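Local atomic coordinates of ribonuclease mar1, putative (Trypanosoma cruzi, PDB entry 1YZV), a protein that is of unproven function but belongs to the isochorismatase family, whose better-known members are mostly hydrolases. Residues V110-I124 and K136-Q148. Numbering follows the deposited sequence.
Sequences VEQVVLWGFETHVCI and KKVVIAVDGCGSQ
Leu115 and Ile140 lie side by side on two neighbouring parallel strands, with Leu115 CD2 3.7 Å from Ile140 CD1; Val138 CG2 touches the same leucine methyl, and from helix 120-133 Ile124 CG2 comes down onto Ile140 CD1. Backbone bonds alternate between the strands from Glu111 to Ala141. At the N-terminal end Lys136 bends at chi2 (-66°), folding its chain back so that NZ donates to Val110 O at 2.7 Å; Val105 O is a second acceptor. Gln112 and Lys137 run alongside each other on the other face. A water joins Gln112 OE1, which also accepts from Lys14 N, to Lys137 NZ, which reaches Leu12 O; Gln112 NE2 bonds Thr21 OG1. Two overlapping type I turns, Ala141-Gly144 and Val142-Cys145, carry segment 136-148 round a corner, and Gly144 O meets the Trp116 ring edge, 3.3 Å from CD1. Glu119 OE1 takes Gln148 N at 2.8 Å from above the carboxylate plane. Ser147 OG and His121 ND1 share a 2.9 Å hydrogen bond, either possibly donating; His121 NE2 bonds Glu174 of the second subunit. Helix 120-133 makes this a beta-alpha-beta crossover; the non-proline cis peptide before Glu119 and Cys123 beyond it are consistent with the nucleophile's position in isochorismatase-family cysteine hydrolases.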
ATOM      1  N   VAL A 110     -17.206 -22.276 -11.530  1.00 27.53           N
ATOM      2  CA  VAL A 110     -16.732 -20.931 -11.873  1.00 28.15           C
ATOM      3  C   VAL A 110     -16.169 -20.279 -10.616  1.00 27.06           C
ATOM      4  O   VAL A 110     -16.882 -19.645  -9.845  1.00 30.05           O
ATOM      5  CB  VAL A 110     -17.828 -20.036 -12.482  1.00 26.84           C
ATOM      6  CG1 VAL A 110     -17.207 -18.718 -12.944  1.00 28.52           C
ATOM      7  CG2 VAL A 110     -18.507 -20.733 -13.644  1.00 28.01           C
ATOM      8  N   GLU A 111     -14.906 -20.554 -10.359  1.00 25.55           N
ATOM      9  CA  GLU A 111     -14.281 -20.186  -9.105  1.00 27.03           C
ATOM     10  C   GLU A 111     -13.617 -18.824  -9.125  1.00 25.79           C
ATOM     11  O   GLU A 111     -13.383 -18.255  -8.061  1.00 27.34           O
ATOM     12  CB  GLU A 111     -13.209 -21.202  -8.717  1.00 26.94           C
ATOM     13  CG  GLU A 111     -13.744 -22.531  -8.232  1.00 33.44           C
ATOM     14  CD  GLU A 111     -12.618 -23.532  -7.880  1.00 36.60           C
ATOM     15  OE1 GLU A 111     -11.490 -23.089  -7.527  1.00 44.20           O
ATOM     16  OE2 GLU A 111     -12.887 -24.752  -7.952  1.00 46.26           O
ATOM     17  N   GLN A 112     -13.277 -18.333 -10.316  1.00 25.00           N
ATOM     18  CA  GLN A 112     -12.460 -17.136 -10.465  1.00 23.56           C
ATOM     19  C   GLN A 112     -12.889 -16.281 -11.644  1.00 22.19           C
ATOM     20  O   GLN A 112     -13.359 -16.780 -12.651  1.00 22.02           O
ATOM     21  CB  GLN A 112     -10.983 -17.498 -10.526  1.00 24.55           C
ATOM     22  CG  GLN A 112     -10.597 -18.325 -11.761  1.00 24.72           C
ATOM     23  CD  GLN A 112      -9.278 -19.051 -11.612  1.00 23.44           C
ATOM     24  OE1 GLN A 112      -8.754 -19.252 -10.491  1.00 25.33           O
ATOM     25  NE2 GLN A 112      -8.697 -19.438 -12.771  1.00 19.52           N
ATOM     26  N   VAL A 113     -12.847 -14.967 -11.419  1.00 20.63           N
ATOM     27  CA  VAL A 113     -13.317 -13.966 -12.376  1.00 20.63           C
ATOM     28  C   VAL A 113     -12.178 -13.008 -12.593  1.00 21.56           C
ATOM     29  O   VAL A 113     -11.510 -12.590 -11.617  1.00 20.96           O
ATOM     30  CB  VAL A 113     -14.555 -13.237 -11.801  1.00 19.93           C
ATOM     31  CG1 VAL A 113     -14.883 -11.970 -12.616  1.00 23.03           C
ATOM     32  CG2 VAL A 113     -15.813 -14.258 -11.685  1.00 24.92           C
ATOM     33  N   VAL A 114     -11.888 -12.771 -13.861  1.00 23.87           N
ATOM     34  CA  VAL A 114     -10.989 -11.739 -14.300  1.00 20.72           C
ATOM     35  C   VAL A 114     -11.865 -10.555 -14.696  1.00 22.21           C
ATOM     36  O   VAL A 114     -12.703 -10.654 -15.611  1.00 22.55           O
ATOM     37  CB  VAL A 114     -10.134 -12.217 -15.489  1.00 22.99           C
ATOM     38  CG1 VAL A 114      -9.340 -11.078 -16.100  1.00 22.61           C
ATOM     39  CG2 VAL A 114      -9.213 -13.351 -15.035  1.00 24.70           C
ATOM     40  N   LEU A 115     -11.647  -9.425 -14.030  1.00 20.75           N
ATOM     41  CA  LEU A 115     -12.553  -8.261 -14.103  1.00 20.67           C
ATOM     42  C   LEU A 115     -11.813  -7.006 -14.567  1.00 19.98           C
ATOM     43  O   LEU A 115     -10.745  -6.667 -14.042  1.00 20.58           O
ATOM     44  CB  LEU A 115     -13.183  -8.002 -12.737  1.00 19.89           C
ATOM     45  CG  LEU A 115     -14.036  -6.734 -12.466  1.00 20.21           C
ATOM     46  CD1 LEU A 115     -15.285  -6.689 -13.397  1.00 22.52           C
ATOM     47  CD2 LEU A 115     -14.470  -6.713 -10.964  1.00 21.19           C
ATOM     48  N   TRP A 116     -12.414  -6.289 -15.511  1.00 21.52           N
ATOM     49  CA  TRP A 116     -11.856  -5.013 -15.979  1.00 23.11           C
ATOM     50  C   TRP A 116     -12.932  -4.164 -16.659  1.00 21.44           C
ATOM     51  O   TRP A 116     -14.023  -4.642 -16.899  1.00 24.39           O
ATOM     52  CB  TRP A 116     -10.660  -5.245 -16.945  1.00 21.17           C
ATOM     53  CG  TRP A 116     -11.038  -5.699 -18.288  1.00 22.15           C
ATOM     54  CD1 TRP A 116     -11.174  -4.889 -19.395  1.00 22.93           C
ATOM     55  CD2 TRP A 116     -11.648  -6.957 -18.651  1.00 23.53           C
ATOM     56  NE1 TRP A 116     -11.745  -5.579 -20.429  1.00 20.59           N
ATOM     57  CE2 TRP A 116     -11.987  -6.865 -20.035  1.00 24.01           C
ATOM     58  CE3 TRP A 116     -11.760  -8.205 -18.020  1.00 23.17           C
ATOM     59  CZ2 TRP A 116     -12.582  -7.934 -20.747  1.00 21.71           C
ATOM     60  CZ3 TRP A 116     -12.338  -9.266 -18.737  1.00 20.29           C
ATOM     61  CH2 TRP A 116     -12.741  -9.118 -20.090  1.00 21.00           C
ATOM     62  N   GLY A 117     -12.643  -2.881 -16.830  1.00 21.55           N
ATOM     63  CA  GLY A 117     -13.505  -1.994 -17.596  1.00 21.41           C
ATOM     64  C   GLY A 117     -13.748  -0.661 -16.924  1.00 20.94           C
ATOM     65  O   GLY A 117     -12.813  -0.075 -16.305  1.00 22.88           O
ATOM     66  N   PHE A 118     -14.932  -0.114 -17.199  1.00 20.51           N
ATOM     67  CA  PHE A 118     -15.320   1.207 -16.734  1.00 20.92           C
ATOM     68  C   PHE A 118     -16.501   1.114 -15.740  1.00 20.67           C
ATOM     69  O   PHE A 118     -17.346   0.242 -15.862  1.00 22.73           O
ATOM     70  CB  PHE A 118     -15.813   2.085 -17.858  1.00 22.07           C
ATOM     71  CG  PHE A 118     -14.881   2.210 -19.057  1.00 21.02           C
ATOM     72  CD1 PHE A 118     -13.524   2.231 -18.924  1.00 19.82           C
ATOM     73  CD2 PHE A 118     -15.441   2.593 -20.283  1.00 23.51           C
ATOM     74  CE1 PHE A 118     -12.715   2.432 -20.057  1.00 22.68           C
ATOM     75  CE2 PHE A 118     -14.646   2.785 -21.410  1.00 25.38           C
ATOM     76  CZ  PHE A 118     -13.288   2.657 -21.300  1.00 25.41           C
ATOM     77  N   GLU A 119     -16.570   2.017 -14.760  1.00 20.13           N
ATOM     78  CA  GLU A 119     -15.478   2.857 -14.312  1.00 20.95           C
ATOM     79  C   GLU A 119     -14.911   2.149 -13.075  1.00 21.64           C
ATOM     80  O   GLU A 119     -15.653   1.470 -12.353  1.00 22.36           O
ATOM     81  CB  GLU A 119     -15.976   4.262 -13.929  1.00 23.21           C
ATOM     82  CG  GLU A 119     -16.379   5.108 -15.116  1.00 25.50           C
ATOM     83  CD  GLU A 119     -16.572   6.594 -14.778  1.00 30.58           C
ATOM     84  OE1 GLU A 119     -15.627   7.293 -14.367  1.00 27.28           O
ATOM     85  OE2 GLU A 119     -17.686   7.068 -14.970  1.00 39.71           O
ATOM     86  N   THR A 120     -13.615   2.316 -12.849  1.00 22.13           N
ATOM     87  CA  THR A 120     -12.877   1.619 -11.768  1.00 21.11           C
ATOM     88  C   THR A 120     -13.538   1.771 -10.390  1.00 21.83           C
ATOM     89  O   THR A 120     -13.695   0.802  -9.672  1.00 19.97           O
ATOM     90  CB  THR A 120     -11.415   2.093 -11.718  1.00 19.19           C
ATOM     91  OG1 THR A 120     -10.864   2.093 -13.048  1.00 19.14           O
ATOM     92  CG2 THR A 120     -10.554   1.174 -10.829  1.00 22.70           C
ATOM     93  N   HIS A 121     -13.990   2.988 -10.068  1.00 18.94           N
ATOM     94  CA  HIS A 121     -14.503   3.330  -8.758  1.00 19.17           C
ATOM     95  C   HIS A 121     -15.991   3.138  -8.616  1.00 19.49           C
ATOM     96  O   HIS A 121     -16.572   3.417  -7.555  1.00 20.19           O
ATOM     97  CB  HIS A 121     -14.125   4.771  -8.399  1.00 21.90           C
ATOM     98  CG  HIS A 121     -14.733   5.803  -9.293  1.00 17.71           C
ATOM     99  ND1 HIS A 121     -14.497   5.835 -10.648  1.00 22.52           N
ATOM    100  CD2 HIS A 121     -15.599   6.821  -9.031  1.00 18.91           C
ATOM    101  CE1 HIS A 121     -15.246   6.780 -11.193  1.00 21.00           C
ATOM    102  NE2 HIS A 121     -15.859   7.444 -10.226  1.00 23.03           N
ATOM    103  N   VAL A 122     -16.638   2.708  -9.691  1.00 21.75           N
ATOM    104  CA  VAL A 122     -18.095   2.476  -9.656  1.00 21.51           C
ATOM    105  C   VAL A 122     -18.475   1.041  -9.998  1.00 22.69           C
ATOM    106  O   VAL A 122     -18.444   0.152  -9.146  1.00 19.18           O
ATOM    107  CB  VAL A 122     -18.868   3.515 -10.508  1.00 21.62           C
ATOM    108  CG1 VAL A 122     -20.403   3.313 -10.406  1.00 22.44           C
ATOM    109  CG2 VAL A 122     -18.525   4.929 -10.014  1.00 23.94           C
ATOM    110  N   CYS A 123     -18.649   0.753 -11.271  1.00 23.40           N
ATOM    111  CA  CYS A 123     -19.046  -0.599 -11.667  1.00 23.94           C
ATOM    112  C   CYS A 123     -18.003  -1.690 -11.377  1.00 23.27           C
ATOM    113  O   CYS A 123     -18.338  -2.774 -10.889  1.00 19.52           O
ATOM    114  CB  CYS A 123     -19.554  -0.567 -13.138  1.00 27.64           C
ATOM    115  SG  CYS A 123     -21.151   0.523 -13.306  1.00 37.95           S
ATOM    116  N   ILE A 124     -16.719  -1.408 -11.595  1.00 21.04           N
ATOM    117  CA  ILE A 124     -15.710  -2.379 -11.309  1.00 22.23           C
ATOM    118  C   ILE A 124     -15.593  -2.651  -9.801  1.00 21.11           C
ATOM    119  O   ILE A 124     -15.563  -3.800  -9.372  1.00 20.63           O
ATOM    120  CB  ILE A 124     -14.320  -1.943 -11.822  1.00 21.12           C
ATOM    121  CG1 ILE A 124     -14.377  -1.656 -13.306  1.00 28.60           C
ATOM    122  CG2 ILE A 124     -13.222  -2.947 -11.393  1.00 23.04           C
ATOM    123  CD1 ILE A 124     -14.294  -2.809 -14.090  1.00 46.72           C
ATOM    124  N   LYS A 136     -16.129 -15.760  -4.432  1.00 26.14           N
ATOM    125  CA  LYS A 136     -15.349 -16.010  -5.630  1.00 24.89           C
ATOM    126  C   LYS A 136     -13.991 -15.295  -5.505  1.00 26.81           C
ATOM    127  O   LYS A 136     -13.881 -14.267  -4.846  1.00 28.50           O
ATOM    128  CB  LYS A 136     -16.095 -15.500  -6.862  1.00 25.76           C
ATOM    129  CG  LYS A 136     -17.530 -16.030  -7.054  1.00 28.83           C
ATOM    130  CD  LYS A 136     -17.539 -17.512  -7.324  1.00 23.81           C
ATOM    131  CE  LYS A 136     -18.937 -18.047  -7.578  1.00 28.58           C
ATOM    132  NZ  LYS A 136     -18.881 -19.501  -8.012  1.00 23.41           N
ATOM    133  N   LYS A 137     -12.990 -15.813  -6.199  1.00 25.09           N
ATOM    134  CA  LYS A 137     -11.709 -15.131  -6.390  1.00 25.18           C
ATOM    135  C   LYS A 137     -11.921 -14.140  -7.501  1.00 22.55           C
ATOM    136  O   LYS A 137     -12.631 -14.423  -8.475  1.00 26.45           O
ATOM    137  CB  LYS A 137     -10.610 -16.146  -6.796  1.00 24.89           C
ATOM    138  CG  LYS A 137      -9.200 -15.481  -7.063  1.00 27.25           C
ATOM    139  CD  LYS A 137      -8.139 -16.535  -7.430  1.00 33.92           C
ATOM    140  CE  LYS A 137      -7.587 -17.291  -6.192  1.00 36.19           C
ATOM    141  NZ  LYS A 137      -7.181 -18.710  -6.539  1.00 34.37           N
ATOM    142  N   VAL A 138     -11.443 -12.928  -7.312  1.00 26.19           N
ATOM    143  CA  VAL A 138     -11.586 -11.901  -8.348  1.00 22.83           C
ATOM    144  C   VAL A 138     -10.266 -11.143  -8.550  1.00 23.26           C
ATOM    145  O   VAL A 138      -9.589 -10.765  -7.587  1.00 22.47           O
ATOM    146  CB  VAL A 138     -12.842 -10.974  -8.112  1.00 26.80           C
ATOM    147  CG1 VAL A 138     -12.921 -10.456  -6.745  1.00 30.40           C
ATOM    148  CG2 VAL A 138     -12.903  -9.825  -9.124  1.00 29.11           C
ATOM    149  N   VAL A 139      -9.824 -11.066  -9.805  1.00 20.50           N
ATOM    150  CA  VAL A 139      -8.560 -10.433 -10.145  1.00 21.50           C
ATOM    151  C   VAL A 139      -8.848  -9.290 -11.070  1.00 20.60           C
ATOM    152  O   VAL A 139      -9.557  -9.477 -12.089  1.00 22.88           O
ATOM    153  CB  VAL A 139      -7.604 -11.446 -10.807  1.00 22.87           C
ATOM    154  CG1 VAL A 139      -6.196 -10.823 -11.012  1.00 22.53           C
ATOM    155  CG2 VAL A 139      -7.524 -12.635  -9.925  1.00 28.07           C
ATOM    156  N   ILE A 140      -8.475  -8.099 -10.631  1.00 21.14           N
ATOM    157  CA  ILE A 140      -8.683  -6.901 -11.406  1.00 21.21           C
ATOM    158  C   ILE A 140      -7.499  -6.805 -12.414  1.00 20.23           C
ATOM    159  O   ILE A 140      -6.348  -6.814 -12.008  1.00 23.24           O
ATOM    160  CB  ILE A 140      -8.748  -5.639 -10.507  1.00 20.78           C
ATOM    161  CG1 ILE A 140      -9.706  -5.816  -9.331  1.00 25.33           C
ATOM    162  CG2 ILE A 140      -9.070  -4.396 -11.306  1.00 20.69           C
ATOM    163  CD1 ILE A 140     -11.091  -6.089  -9.722  1.00 25.67           C
ATOM    164  N   ALA A 141      -7.794  -6.577 -13.695  1.00 20.23           N
ATOM    165  CA  ALA A 141      -6.733  -6.260 -14.666  1.00 18.68           C
ATOM    166  C   ALA A 141      -6.619  -4.760 -14.745  1.00 21.41           C
ATOM    167  O   ALA A 141      -7.341  -4.118 -15.513  1.00 21.10           O
ATOM    168  CB  ALA A 141      -7.051  -6.841 -16.045  1.00 21.29           C
ATOM    169  N   VAL A 142      -5.748  -4.186 -13.932  1.00 21.48           N
ATOM    170  CA  VAL A 142      -5.695  -2.729 -13.808  1.00 22.45           C
ATOM    171  C   VAL A 142      -5.446  -1.982 -15.117  1.00 22.97           C
ATOM    172  O   VAL A 142      -5.932  -0.841 -15.310  1.00 22.76           O
ATOM    173  CB  VAL A 142      -4.671  -2.284 -12.679  1.00 22.91           C
ATOM    174  CG1 VAL A 142      -3.233  -2.632 -12.992  1.00 22.74           C
ATOM    175  CG2 VAL A 142      -4.788  -0.760 -12.362  1.00 24.63           C
ATOM    176  N   ASP A 143      -4.635  -2.586 -15.993  1.00 21.40           N
ATOM    177  CA  ASP A 143      -4.304  -2.003 -17.308  1.00 22.37           C
ATOM    178  C   ASP A 143      -5.487  -1.934 -18.268  1.00 21.67           C
ATOM    179  O   ASP A 143      -5.428  -1.167 -19.230  1.00 22.69           O
ATOM    180  CB  ASP A 143      -3.077  -2.702 -18.003  1.00 23.13           C
ATOM    181  CG  ASP A 143      -3.246  -4.238 -18.217  1.00 23.38           C
ATOM    182  OD1 ASP A 143      -3.773  -4.913 -17.316  1.00 21.51           O
ATOM    183  OD2 ASP A 143      -2.735  -4.786 -19.251  1.00 23.25           O
ATOM    184  N   GLY A 144      -6.593  -2.596 -17.913  1.00 22.36           N
ATOM    185  CA  GLY A 144      -7.865  -2.548 -18.652  1.00 23.15           C
ATOM    186  C   GLY A 144      -8.995  -1.848 -17.882  1.00 23.34           C
ATOM    187  O   GLY A 144     -10.172  -2.004 -18.202  1.00 24.02           O
ATOM    188  N   CYS A 145      -8.627  -1.151 -16.808  1.00 21.33           N
ATOM    189  CA  CYS A 145      -9.552  -0.336 -15.994  1.00 19.45           C
ATOM    190  C   CYS A 145      -9.298   1.147 -16.139  1.00 20.67           C
ATOM    191  O   CYS A 145      -8.159   1.585 -16.330  1.00 22.26           O
ATOM    192  CB  CYS A 145      -9.469  -0.718 -14.494  1.00 20.30           C
ATOM    193  SG  CYS A 145     -10.022  -2.341 -14.117  1.00 21.77           S
ATOM    194  N   GLY A 146     -10.373   1.929 -16.022  1.00 20.00           N
ATOM    195  CA  GLY A 146     -10.265   3.353 -16.094  1.00 21.24           C
ATOM    196  C   GLY A 146     -11.451   4.060 -15.511  1.00 20.55           C
ATOM    197  O   GLY A 146     -12.569   3.467 -15.442  1.00 21.16           O
ATOM    198  N   SER A 147     -11.230   5.336 -15.164  1.00 20.84           N
ATOM    199  CA  SER A 147     -12.298   6.220 -14.685  1.00 22.55           C
ATOM    200  C   SER A 147     -12.202   7.543 -15.421  1.00 22.28           C
ATOM    201  O   SER A 147     -11.189   7.827 -16.079  1.00 19.13           O
ATOM    202  CB  SER A 147     -12.206   6.494 -13.164  1.00 21.38           C
ATOM    203  OG  SER A 147     -12.292   5.316 -12.398  1.00 23.33           O
ATOM    204  N   GLN A 148     -13.225   8.386 -15.277  1.00 22.80           N
ATOM    205  CA  GLN A 148     -13.149   9.708 -15.920  1.00 26.18           C
ATOM    206  C   GLN A 148     -12.096  10.602 -15.243  1.00 28.08           C
ATOM    207  O   GLN A 148     -11.497  11.475 -15.882  1.00 30.04           O
ATOM    208  CB  GLN A 148     -14.531  10.370 -15.976  1.00 26.35           C
ATOM    209  CG  GLN A 148     -15.483   9.639 -16.942  1.00 29.04           C
ATOM    210  CD  GLN A 148     -16.842  10.281 -17.060  1.00 32.93           C
ATOM    211  OE1 GLN A 148     -17.835   9.738 -16.569  1.00 42.51           O
ATOM    212  NE2 GLN A 148     -16.842  11.537 -17.438  1.00 33.00           N
TER
HETATM  213  O   HOH W   1      -9.330 -19.890  -7.959  1.00 33.84           O